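Local atomic coordinates of Dye-decolorizing peroxidase Tfu_3078 (Thermobifida fusca, PDB entry 5FW4), a protein that uses heme b and hydrogen peroxide to oxidise many compounds, anthraquinone dyes above all, although its physiological substrate is unknown. Residues 115-118 against 119-123; 419-422 against 423-427. One frame throughout, in Å; residues are numbered along the deposited sequence.

Interactions 1 and 2 show how a chain uses neighbouring residues at the end of one helix and the start of another. Their centres lie 18 Å apart and their nearest atoms about 6 Å apart, so they do not touch. What joins them is helix 97-120: interaction 1 is its C-terminal end, while interaction 2 packs against its side, Tyr422 lying on Ala105, Leu108 and Arg109 and the backbone N of Leu423 bonding to Thr112 OG1. A C-terminal segment is thereby laid on a helix of the N-terminal part of the chain. Both contacts are away from the heme pocket and from Asp242, and both are local, held by backbone bonds and side chains a few residues apart.

Interaction 1. Residues 115-118 against 119-123; sequences AARL and HEESP
Arg117 and Glu121, one helical turn apart, meet through a backbone bond and a salt bridge. The carbonyl O of Arg117 takes two amides: Glu121 N at 2.6 Å, an i to i-4 bond, and Glu120 N at 3.0 Å, an i to i-3 bond whose donor stands well above the carbonyl plane. Outside the backbone, Arg117 NE donates to Glu121 OE2 over 3.1 Å in a fairly straight bond (159°), close to the guanidinium plane but meeting the syn side of that oxygen from well out of the carboxylate plane. NH2 adds a weak second bond to the same oxygen. A bend in the arginine chain at chi3 (65°) turns its N-H edge back to the acid, and the two flat groups are tilted 46° from each other.

On another side of the helix, Ala115 O sits over one face of the His119 imidazole, without bonding to ND1; NE2 of that ring is held by the backbone N of Val142. A water donates to both Ala116 O and Glu120 OE2. Leu118 CD2 reaches Pro123 CG at 4.2 Å, and these two side chains also pack on helix 193-205.

Further out, the backbone is extended at Glu121 and leads to Ser122, the N-cap position of helix 123-126. Ser122 OG bonds to Arg63 NH2 and makes no capping bond, while Asp125 OD2 accepts from Ser122 N, one half of a capping box. The contact lies at the C-terminal end of helix 97-120, which follows strand 81-89 in the ferredoxin-like beta-alpha-beta-beta-alpha-beta unit forming the N-terminal half of the DyP fold.

Interaction 2. Residues 419-422 against 423-427; sequences EGRY and LGQDL
Gln425 N donates to Tyr422 O over 3.0 Å and closes a type II beta turn, with Gly424 at its third position in a left-handed backbone conformation. The same two residues are tied a second time, in the reverse sense: Tyr422 N gives its hydrogen to Gln425 OE1, also at 3.0 Å, from a position tilted off the amide plane.

This second bond holds the rotation of the amide, which lies between two flat groups, the Tyr422 ring and the Arg421 guanidinium. With CG anti to the backbone N (chi1 -173°) and the chain extended beyond it, Gln425 runs across the Tyr422 ring. CB lies over the ring centre at 3.5 Å, a CH-pi contact almost on the ring normal, and the amide is turned only 18° from the ring. Over the other side comes Arg421, bent at chi2 and chi3, its guanidinium stacked 16° from the amide plane. Gln425 CG lies over the guanidinium centre and CD beside Arg421 NH1, 3.3 Å from it. The edge of that guanidinium points at Asp426: NH2 meets OD1 in a straight but weak salt bridge of 3.4 Å.

The Tyr422 ring rests on helix 97-120, and its OH makes a weak bond to Gly430 O at the chain terminus.

The amide oxygen of Gln425 thus satisfies the backbone N-H of Tyr422 while ring and guanidinium cover the two amide faces, and Asp426, exposed like Arg421, probably offsets part of the arginine's charge.

Interaction 1. Residues 115-118 against 119-123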
ATOM      1  N   ALA A 115     -13.329  16.605   8.103  1.00 29.04           N
ATOM      2  CA  ALA A 115     -13.692  16.239   6.725  1.00 28.78           C
ATOM      3  C   ALA A 115     -14.078  17.490   5.904  1.00 31.25           C
ATOM      4  O   ALA A 115     -13.749  17.588   4.701  1.00 31.99           O
ATOM      5  CB  ALA A 115     -14.827  15.238   6.701  1.00 27.77           C
ATOM      6  N   ALA A 116     -14.765  18.444   6.547  1.00 30.72           N
ATOM      7  CA  ALA A 116     -15.100  19.707   5.883  1.00 32.36           C
ATOM      8  C   ALA A 116     -13.847  20.428   5.397  1.00 31.86           C
ATOM      9  O   ALA A 116     -13.786  20.849   4.263  1.00 34.59           O
ATOM     10  CB  ALA A 116     -15.916  20.623   6.797  1.00 32.43           C
ATOM     11  N   ARG A 117     -12.854  20.565   6.260  1.00 31.76           N
ATOM     12  CA  ARG A 117     -11.657  21.280   5.909  1.00 32.98           C
ATOM     13  C   ARG A 117     -10.900  20.557   4.836  1.00 32.45           C
ATOM     14  O   ARG A 117     -10.437  21.192   3.882  1.00 29.81           O
ATOM     15  CB  ARG A 117     -10.761  21.483   7.119  1.00 32.82           C
ATOM     16  CG  ARG A 117     -11.423  22.303   8.195  1.00 34.59           C
ATOM     17  CD  ARG A 117     -10.399  22.685   9.235  1.00 35.07           C
ATOM     18  NE  ARG A 117      -9.418  23.566   8.639  1.00 35.82           N
ATOM     19  CZ  ARG A 117      -8.269  23.912   9.212  1.00 37.47           C
ATOM     20  NH1 ARG A 117      -7.917  23.441  10.412  1.00 36.45           N
ATOM     21  NH2 ARG A 117      -7.450  24.734   8.567  1.00 38.49           N
ATOM     22  N   LEU A 118     -10.833  19.223   4.959  1.00 33.84           N
ATOM     23  CA  LEU A 118     -10.013  18.397   4.071  1.00 32.73           C
ATOM     24  C   LEU A 118     -10.570  18.322   2.663  1.00 35.26           C
ATOM     25  O   LEU A 118      -9.866  17.942   1.720  1.00 34.10           O
ATOM     26  CB  LEU A 118      -9.834  16.976   4.637  1.00 32.03           C
ATOM     27  CG  LEU A 118      -8.923  16.843   5.877  1.00 31.65           C
ATOM     28  CD1 LEU A 118      -8.989  15.452   6.460  1.00 30.63           C
ATOM     29  CD2 LEU A 118      -7.459  17.186   5.599  1.00 32.46           C
ATOM     30  N   HIS A 119     -11.834  18.682   2.514  1.00 37.98           N
ATOM     31  CA  HIS A 119     -12.431  18.729   1.197  1.00 37.77           C
ATOM     32  C   HIS A 119     -12.130  20.027   0.468  1.00 37.88           C
ATOM     33  O   HIS A 119     -12.183  20.060  -0.743  1.00 41.01           O
ATOM     34  CB  HIS A 119     -13.927  18.521   1.291  1.00 37.60           C
ATOM     35  CG  HIS A 119     -14.308  17.142   1.710  1.00 37.88           C
ATOM     36  ND1 HIS A 119     -15.418  16.879   2.490  1.00 37.28           N
ATOM     37  CD2 HIS A 119     -13.714  15.946   1.479  1.00 37.39           C
ATOM     38  CE1 HIS A 119     -15.500  15.581   2.706  1.00 38.33           C
ATOM     39  NE2 HIS A 119     -14.479  14.992   2.101  1.00 36.74           N
ATOM     40  N   GLU A 120     -11.820  21.083   1.207  1.00 37.39           N
ATOM     41  CA  GLU A 120     -11.494  22.368   0.610  1.00 38.34           C
ATOM     42  C   GLU A 120      -9.998  22.674   0.721  1.00 34.83           C
ATOM     43  O   GLU A 120      -9.482  23.493  -0.020  1.00 34.25           O
ATOM     44  CB  GLU A 120     -12.313  23.494   1.248  1.00 43.31           C
ATOM     45  CG  GLU A 120     -13.794  23.191   1.522  1.00 48.42           C
ATOM     46  CD  GLU A 120     -14.699  23.185   0.279  1.00 50.42           C
ATOM     47  OE1 GLU A 120     -14.189  23.194  -0.865  1.00 52.14           O
ATOM     48  OE2 GLU A 120     -15.938  23.174   0.451  1.00 52.02           O
ATOM     49  N   GLU A 121      -9.312  22.022   1.649  1.00 32.45           N
ATOM     50  CA  GLU A 121      -7.870  22.181   1.822  1.00 31.90           C
ATOM     51  C   GLU A 121      -7.180  20.844   1.927  1.00 29.61           C
ATOM     52  O   GLU A 121      -7.809  19.833   2.225  1.00 30.44           O
ATOM     53  CB  GLU A 121      -7.585  22.963   3.101  1.00 33.81           C
ATOM     54  CG  GLU A 121      -8.684  23.926   3.482  1.00 36.30           C
ATOM     55  CD  GLU A 121      -8.425  24.586   4.825  1.00 38.15           C
ATOM     56  OE1 GLU A 121      -7.328  25.153   4.983  1.00 38.30           O
ATOM     57  OE2 GLU A 121      -9.317  24.523   5.704  1.00 38.60           O
ATOM     58  N   SER A 122      -5.872  20.852   1.716  1.00 28.50           N
ATOM     59  CA  SER A 122      -5.053  19.659   1.819  1.00 28.34           C
ATOM     60  C   SER A 122      -4.495  19.528   3.226  1.00 28.76           C
ATOM     61  O   SER A 122      -4.419  20.534   3.986  1.00 28.67           O
ATOM     62  CB  SER A 122      -3.911  19.678   0.780  1.00 28.67           C
ATOM     63  OG  SER A 122      -4.400  19.958  -0.517  1.00 28.59           O
ATOM     64  N   PRO A 123      -4.083  18.310   3.595  1.00 27.70           N
ATOM     65  CA  PRO A 123      -3.551  18.142   4.951  1.00 27.76           C
ATOM     66  C   PRO A 123      -2.467  19.137   5.296  1.00 30.68           C
ATOM     67  O   PRO A 123      -2.407  19.564   6.426  1.00 32.03           O
ATOM     68  CB  PRO A 123      -2.984  16.730   4.940  1.00 27.69           C
ATOM     69  CG  PRO A 123      -3.785  16.008   3.884  1.00 25.82           C
ATOM     70  CD  PRO A 123      -4.034  17.044   2.816  1.00 26.52           C
TER
HETATM   71  O   HOH W   1     -16.051  21.628   2.909  1.00 38.39           O

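Interaction 2. Residues 419-422 against 423-427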
ATOM      1  N   GLU A 419     -26.997  20.478   6.407  1.00 52.74           N
ATOM      2  CA  GLU A 419     -26.604  21.857   6.684  1.00 56.05           C
ATOM      3  C   GLU A 419     -26.713  22.188   8.179  1.00 53.29           C
ATOM      4  O   GLU A 419     -27.749  21.956   8.784  1.00 53.29           O
ATOM      5  CB  GLU A 419     -27.497  22.802   5.857  1.00 57.85           C
ATOM      6  CG  GLU A 419     -27.294  24.299   6.081  1.00 61.51           C
ATOM      7  CD  GLU A 419     -26.084  24.855   5.348  1.00 61.96           C
ATOM      8  OE1 GLU A 419     -25.054  24.146   5.290  1.00 59.87           O
ATOM      9  OE2 GLU A 419     -26.165  26.004   4.846  1.00 63.09           O
ATOM     10  N   GLY A 420     -25.627  22.704   8.752  1.00 52.62           N
ATOM     11  CA  GLY A 420     -25.613  23.183  10.132  1.00 52.36           C
ATOM     12  C   GLY A 420     -25.561  22.113  11.210  1.00 52.51           C
ATOM     13  O   GLY A 420     -25.732  22.428  12.384  1.00 52.68           O
ATOM     14  N   ARG A 421     -25.333  20.849  10.828  1.00 50.01           N
ATOM     15  CA  ARG A 421     -25.281  19.744  11.791  1.00 48.10           C
ATOM     16  C   ARG A 421     -24.114  18.828  11.474  1.00 44.94           C
ATOM     17  O   ARG A 421     -23.800  18.588  10.298  1.00 42.78           O
ATOM     18  CB  ARG A 421     -26.580  18.926  11.766  1.00 50.91           C
ATOM     19  CG  ARG A 421     -27.829  19.712  12.166  1.00 56.71           C
ATOM     20  CD  ARG A 421     -28.050  19.762  13.679  1.00 59.56           C
ATOM     21  NE  ARG A 421     -28.805  18.604  14.172  1.00 62.58           N
ATOM     22  CZ  ARG A 421     -29.124  18.377  15.447  1.00 62.25           C
ATOM     23  NH1 ARG A 421     -28.738  19.214  16.407  1.00 64.25           N
ATOM     24  NH2 ARG A 421     -29.823  17.294  15.765  1.00 61.55           N
ATOM     25  N   TYR A 422     -23.480  18.306  12.523  1.00 41.86           N
ATOM     26  CA  TYR A 422     -22.475  17.290  12.347  1.00 39.28           C
ATOM     27  C   TYR A 422     -23.113  15.912  12.037  1.00 36.29           C
ATOM     28  O   TYR A 422     -24.307  15.674  12.258  1.00 34.70           O
ATOM     29  CB  TYR A 422     -21.484  17.257  13.524  1.00 38.88           C
ATOM     30  CG  TYR A 422     -21.977  16.611  14.796  1.00 40.04           C
ATOM     31  CD1 TYR A 422     -22.019  15.230  14.923  1.00 38.96           C
ATOM     32  CD2 TYR A 422     -22.371  17.383  15.881  1.00 41.47           C
ATOM     33  CE1 TYR A 422     -22.458  14.634  16.082  1.00 38.84           C
ATOM     34  CE2 TYR A 422     -22.795  16.798  17.049  1.00 41.75           C
ATOM     35  CZ  TYR A 422     -22.841  15.428  17.145  1.00 39.74           C
ATOM     36  OH  TYR A 422     -23.274  14.846  18.299  1.00 37.99           O
ATOM     37  N   LEU A 423     -22.287  15.033  11.490  1.00 35.64           N
ATOM     38  CA  LEU A 423     -22.734  13.744  10.962  1.00 33.25           C
ATOM     39  C   LEU A 423     -23.184  12.859  12.091  1.00 33.33           C
ATOM     40  O   LEU A 423     -22.422  12.595  13.019  1.00 33.75           O
ATOM     41  CB  LEU A 423     -21.593  13.075  10.180  1.00 32.27           C
ATOM     42  CG  LEU A 423     -21.269  13.850   8.907  1.00 31.85           C
ATOM     43  CD1 LEU A 423     -19.918  13.485   8.323  1.00 31.59           C
ATOM     44  CD2 LEU A 423     -22.409  13.659   7.905  1.00 32.62           C
ATOM     45  N   GLY A 424     -24.450  12.447  12.028  1.00 33.47           N
ATOM     46  CA  GLY A 424     -25.076  11.646  13.068  1.00 34.24           C
ATOM     47  C   GLY A 424     -25.486  12.447  14.321  1.00 35.74           C
ATOM     48  O   GLY A 424     -25.781  11.853  15.362  1.00 34.45           O
ATOM     49  N   GLN A 425     -25.510  13.776  14.227  1.00 36.89           N
ATOM     50  CA  GLN A 425     -25.913  14.603  15.381  1.00 40.56           C
ATOM     51  C   GLN A 425     -27.362  14.266  15.802  1.00 42.08           C
ATOM     52  O   GLN A 425     -27.670  14.249  16.993  1.00 42.33           O
ATOM     53  CB  GLN A 425     -25.756  16.106  15.079  1.00 40.74           C
ATOM     54  CG  GLN A 425     -26.001  17.017  16.282  1.00 42.32           C
ATOM     55  CD  GLN A 425     -25.529  18.461  16.080  1.00 43.75           C
ATOM     56  OE1 GLN A 425     -25.180  18.890  14.981  1.00 41.87           O
ATOM     57  NE2 GLN A 425     -25.535  19.224  17.163  1.00 47.00           N
ATOM     58  N   ASP A 426     -28.214  13.988  14.810  1.00 43.35           N
ATOM     59  CA  ASP A 426     -29.577  13.475  15.010  1.00 45.57           C
ATOM     60  C   ASP A 426     -29.570  12.288  15.940  1.00 44.57           C
ATOM     61  O   ASP A 426     -30.339  12.237  16.876  1.00 46.35           O
ATOM     62  CB  ASP A 426     -30.153  12.945  13.687  1.00 47.42           C
ATOM     63  CG  ASP A 426     -30.606  14.023  12.756  1.00 49.23           C
ATOM     64  OD1 ASP A 426     -30.630  15.221  13.139  1.00 53.26           O
ATOM     65  OD2 ASP A 426     -30.968  13.647  11.630  1.00 50.44           O
ATOM     66  N   LEU A 427     -28.718  11.311  15.638  1.00 41.20           N
ATOM     67  CA  LEU A 427     -28.661  10.082  16.413  1.00 40.37           C
ATOM     68  C   LEU A 427     -28.192  10.377  17.835  1.00 41.00           C
ATOM     69  O   LEU A 427     -28.789   9.927  18.792  1.00 42.12           O
ATOM     70  CB  LEU A 427     -27.713   9.072  15.760  1.00 36.97           C
ATOM     71  CG  LEU A 427     -27.476   7.819  16.603  1.00 36.95           C
ATOM     72  CD1 LEU A 427     -28.727   6.966  16.632  1.00 37.68           C
ATOM     73  CD2 LEU A 427     -26.266   7.025  16.132  1.00 35.81           C
TER